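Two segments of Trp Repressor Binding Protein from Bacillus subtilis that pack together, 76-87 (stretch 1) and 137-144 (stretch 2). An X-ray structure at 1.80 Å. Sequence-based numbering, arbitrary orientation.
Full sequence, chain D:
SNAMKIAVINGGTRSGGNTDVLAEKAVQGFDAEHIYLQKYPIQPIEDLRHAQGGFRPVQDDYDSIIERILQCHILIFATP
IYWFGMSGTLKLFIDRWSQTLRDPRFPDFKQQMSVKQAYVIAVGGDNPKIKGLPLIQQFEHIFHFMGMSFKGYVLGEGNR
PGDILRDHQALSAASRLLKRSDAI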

# COMPACT_ATOMS: atom_id res chain seq x y z
N ILE D 76 -7.85 -15.75 13.89
CA ILE D 76 -7.54 -15.90 12.47
C ILE D 76 -8.74 -15.43 11.66
O ILE D 76 -9.82 -16.00 11.74
N PHE D 77 -8.53 -14.36 10.89
CA PHE D 77 -9.61 -13.81 10.07
C PHE D 77 -9.43 -14.41 8.70
O PHE D 77 -8.42 -14.18 8.05
N ALA D 78 -10.42 -15.19 8.26
CA ALA D 78 -10.34 -15.84 6.96
C ALA D 78 -11.39 -15.26 6.04
O ALA D 78 -12.57 -15.23 6.37
N THR D 79 -10.97 -14.84 4.85
CA THR D 79 -11.95 -14.22 3.95
C THR D 79 -11.65 -14.32 2.48
O THR D 79 -10.50 -14.38 2.08
N PRO D 80 -12.70 -14.36 1.65
CA PRO D 80 -12.45 -14.41 0.21
C PRO D 80 -12.17 -12.94 -0.12
O PRO D 80 -12.54 -12.04 0.65
N ILE D 81 -11.51 -12.69 -1.24
CA ILE D 81 -11.24 -11.31 -1.62
C ILE D 81 -12.32 -10.96 -2.64
O ILE D 81 -12.38 -11.53 -3.73
N TYR D 82 -13.21 -10.05 -2.25
CA TYR D 82 -14.29 -9.60 -3.13
C TYR D 82 -13.98 -8.15 -3.46
O TYR D 82 -13.86 -7.32 -2.55
N TRP D 83 -13.87 -7.86 -4.74
CA TRP D 83 -13.57 -6.49 -5.18
C TRP D 83 -12.39 -5.88 -4.44
O TRP D 83 -12.43 -4.72 -3.98
N PHE D 84 -11.32 -6.68 -4.36
CA PHE D 84 -10.05 -6.26 -3.75
C PHE D 84 -10.14 -5.90 -2.28
O PHE D 84 -9.26 -5.23 -1.71
N GLY D 85 -11.21 -6.37 -1.65
CA GLY D 85 -11.39 -6.12 -0.23
C GLY D 85 -11.86 -7.39 0.45
O GLY D 85 -11.85 -8.45 -0.15
N MET D 86 -12.27 -7.29 1.72
CA MET D 86 -12.74 -8.48 2.41
C MET D 86 -14.18 -8.78 2.00
O MET D 86 -14.77 -8.06 1.19
N SER D 87 -14.77 -9.82 2.57
CA SER D 87 -16.14 -10.16 2.23
C SER D 87 -17.15 -9.18 2.84
O SER D 87 -16.81 -8.43 3.75
N GLN D 137 -2.80 -4.42 3.89
CA GLN D 137 -2.40 -3.17 4.54
C GLN D 137 -3.58 -2.55 5.29
O GLN D 137 -3.40 -1.87 6.30
N GLN D 138 -4.79 -2.80 4.80
CA GLN D 138 -5.97 -2.30 5.47
C GLN D 138 -6.07 -3.07 6.79
O GLN D 138 -6.30 -2.46 7.85
N PHE D 139 -5.88 -4.39 6.75
CA PHE D 139 -5.94 -5.18 7.99
C PHE D 139 -4.88 -4.69 8.97
O PHE D 139 -5.12 -4.63 10.18
N GLU D 140 -3.71 -4.33 8.44
CA GLU D 140 -2.61 -3.81 9.27
C GLU D 140 -3.11 -2.60 10.07
O GLU D 140 -2.87 -2.51 11.28
N HIS D 141 -3.79 -1.66 9.40
CA HIS D 141 -4.29 -0.47 10.10
C HIS D 141 -5.37 -0.84 11.11
O HIS D 141 -5.42 -0.28 12.20
N ILE D 142 -6.26 -1.75 10.73
CA ILE D 142 -7.32 -2.19 11.64
C ILE D 142 -6.72 -2.77 12.92
O ILE D 142 -7.07 -2.36 14.05
N PHE D 143 -5.81 -3.73 12.78
CA PHE D 143 -5.23 -4.34 13.96
C PHE D 143 -4.42 -3.35 14.80
O PHE D 143 -4.52 -3.35 16.04
N HIS D 144 -3.65 -2.49 14.14
CA HIS D 144 -2.85 -1.51 14.85
C HIS D 144 -3.75 -0.59 15.66
O HIS D 144 -3.38 -0.16 16.75

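The contact between the strand-and-loop stretch and the helix is mainly apolar. It buries 307 Å² in all, and no direct hydrogen bond crosses it. Met86 and Phe139 have the largest shares, 73 Å² each, followed by Phe77 with 59 Å².

Met86 points toward the helix. Its chi angles are p, t and p, and this course brings the terminal methyl to the helix surface. There CE meets three residues. Met86 CE lies 3.8 Å from Phe139 CZ, 4.1 Å from Ile142 CD1 and 3.8 Å from Gln138 OE1. Met86 SD is 5.2 Å from the centroid of the Phe139 ring, in an oblique approach.

Phe139 points toward stretch 1 with chi1 at -86°, in the m well. Its ring reaches both Met86 and the strand. CG2 of Thr79 sits at the ring edge, 4.4 Å from Phe139 CZ. Thr79 is a t rotamer, and its two branches have different partners. CG2 lies at the ring edge, whereas Thr79 OG1 donates to Pro80 O at 2.8 Å and accepts from Ser87 N at 3.0 Å. The hydroxyl is thus satisfied within its own stretch.

Phe77, an m rotamer, points toward the helix and meets Phe143 one helical turn beyond Phe139. Phe143 is also m. Its CA-to-CB bond runs sideways, but its ring end comes nearer. Phe77 CE2 and Phe143 CE1 are 3.6 Å apart, and the ring planes are oblique, at 39°.

Ile76 and Ala78 point away, so the strand's share of the contact comes from Phe77 and Thr79, which alternate with them.

The polar link is indirect. Gln138 points toward stretch 1 at its CA-to-CB bond; chi1 and chi2 are both t, and OE1 reaches the CE of Met86 and the water. One water accepts from Met86 N at 3.0 Å and donates to Gln138 OE1 at 2.6 Å, bridging backbone and side chain.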

# COMPACT_ATOMS: atom_id res chain seq x y z
CB ILE D 76 -7.22 -17.38 12.11
CG1 ILE D 76 -5.99 -17.81 12.90
CG2 ILE D 76 -6.95 -17.50 10.60
CD1 ILE D 76 -5.63 -19.28 12.78
CB PHE D 77 -9.47 -12.29 10.01
CG PHE D 77 -9.75 -11.63 11.32
CD1 PHE D 77 -11.03 -11.19 11.64
CD2 PHE D 77 -8.74 -11.50 12.27
CE1 PHE D 77 -11.29 -10.62 12.88
CE2 PHE D 77 -9.00 -10.93 13.51
CZ PHE D 77 -10.29 -10.50 13.81
CB ALA D 78 -10.55 -17.35 7.13
CB THR D 79 -12.06 -12.70 4.24
OG1 THR D 79 -13.06 -12.11 3.39
CG2 THR D 79 -10.69 -12.01 3.92
CB PRO D 80 -13.78 -14.90 -0.37
CG PRO D 80 -14.79 -14.46 0.63
CD PRO D 80 -14.09 -14.73 1.95
CB ILE D 81 -9.84 -11.14 -2.28
CG1 ILE D 81 -8.74 -11.55 -1.27
CG2 ILE D 81 -9.63 -9.68 -2.71
CD1 ILE D 81 -7.31 -11.48 -1.85
CB TYR D 82 -15.65 -9.61 -2.45
CG TYR D 82 -16.22 -10.97 -2.11
CD1 TYR D 82 -15.73 -12.14 -2.71
CD2 TYR D 82 -17.27 -11.09 -1.20
CE1 TYR D 82 -16.29 -13.39 -2.39
CE2 TYR D 82 -17.83 -12.32 -0.88
CZ TYR D 82 -17.33 -13.46 -1.48
OH TYR D 82 -17.89 -14.67 -1.13
CB TRP D 83 -14.83 -5.60 -5.04
CG TRP D 83 -15.90 -6.08 -5.96
CD1 TRP D 83 -16.84 -7.04 -5.69
CD2 TRP D 83 -16.02 -5.79 -7.36
NE1 TRP D 83 -17.54 -7.36 -6.84
CE2 TRP D 83 -17.05 -6.61 -7.88
CE3 TRP D 83 -15.34 -4.92 -8.22
CZ2 TRP D 83 -17.43 -6.58 -9.23
CZ3 TRP D 83 -15.72 -4.89 -9.58
CH2 TRP D 83 -16.75 -5.72 -10.06
CB PHE D 84 -9.46 -5.12 -4.59
CG PHE D 84 -9.36 -5.48 -6.04
CD1 PHE D 84 -8.35 -6.33 -6.49
CD2 PHE D 84 -10.35 -5.07 -6.93
CE1 PHE D 84 -8.35 -6.80 -7.81
CE2 PHE D 84 -10.36 -5.52 -8.23
CZ PHE D 84 -9.35 -6.39 -8.68
CB MET D 86 -12.63 -8.28 3.92
CG MET D 86 -13.49 -7.14 4.46
SD MET D 86 -13.16 -6.80 6.22
CE MET D 86 -11.63 -5.80 6.04
CB SER D 87 -16.45 -11.59 2.70
OG SER D 87 -16.58 -11.64 4.11
CB GLN D 137 -1.82 -2.20 3.52
CG GLN D 137 -0.55 -2.72 2.88
CD GLN D 137 -0.00 -1.77 1.83
OE1 GLN D 137 -0.60 -1.61 0.76
NE2 GLN D 137 1.12 -1.14 2.12
CB GLN D 138 -7.20 -2.56 4.58
CG GLN D 138 -8.50 -1.95 5.05
CD GLN D 138 -9.57 -2.15 3.99
OE1 GLN D 138 -10.01 -3.27 3.74
NE2 GLN D 138 -9.97 -1.06 3.33
CB PHE D 139 -5.73 -6.68 7.72
CG PHE D 139 -6.98 -7.41 7.34
CD1 PHE D 139 -8.05 -7.50 8.24
CD2 PHE D 139 -7.10 -8.03 6.09
CE1 PHE D 139 -9.23 -8.20 7.91
CE2 PHE D 139 -8.28 -8.74 5.74
CZ PHE D 139 -9.34 -8.82 6.66
CB GLU D 140 -1.42 -3.42 8.38
CG GLU D 140 -0.25 -2.70 9.10
CD GLU D 140 0.87 -2.25 8.14
OE1 GLU D 140 0.61 -2.07 6.92
OE2 GLU D 140 2.01 -2.04 8.61
CB HIS D 141 -4.87 0.57 9.12
CG HIS D 141 -3.83 1.25 8.27
ND1 HIS D 141 -2.67 1.78 8.80
CD2 HIS D 141 -3.80 1.52 6.94
CE1 HIS D 141 -1.96 2.34 7.82
NE2 HIS D 141 -2.62 2.19 6.69
CB ILE D 142 -8.21 -3.26 10.95
CG1 ILE D 142 -9.00 -2.60 9.80
CG2 ILE D 142 -9.15 -3.92 11.98
CD1 ILE D 142 -9.76 -3.63 8.93
CB PHE D 143 -4.37 -5.56 13.58
CG PHE D 143 -5.14 -6.63 12.85
CD1 PHE D 143 -6.45 -6.94 13.23
CD2 PHE D 143 -4.57 -7.34 11.80
CE1 PHE D 143 -7.18 -7.92 12.57
CE2 PHE D 143 -5.30 -8.33 11.13
CZ PHE D 143 -6.60 -8.63 11.52
CB HIS D 144 -2.05 -0.65 13.89
CG HIS D 144 -1.23 0.39 14.58
ND1 HIS D 144 -0.05 0.10 15.24
CD2 HIS D 144 -1.44 1.72 14.76
CE1 HIS D 144 0.43 1.20 15.80
NE2 HIS D 144 -0.39 2.19 15.52
O HOH W 1 -12.08 -4.43 2.58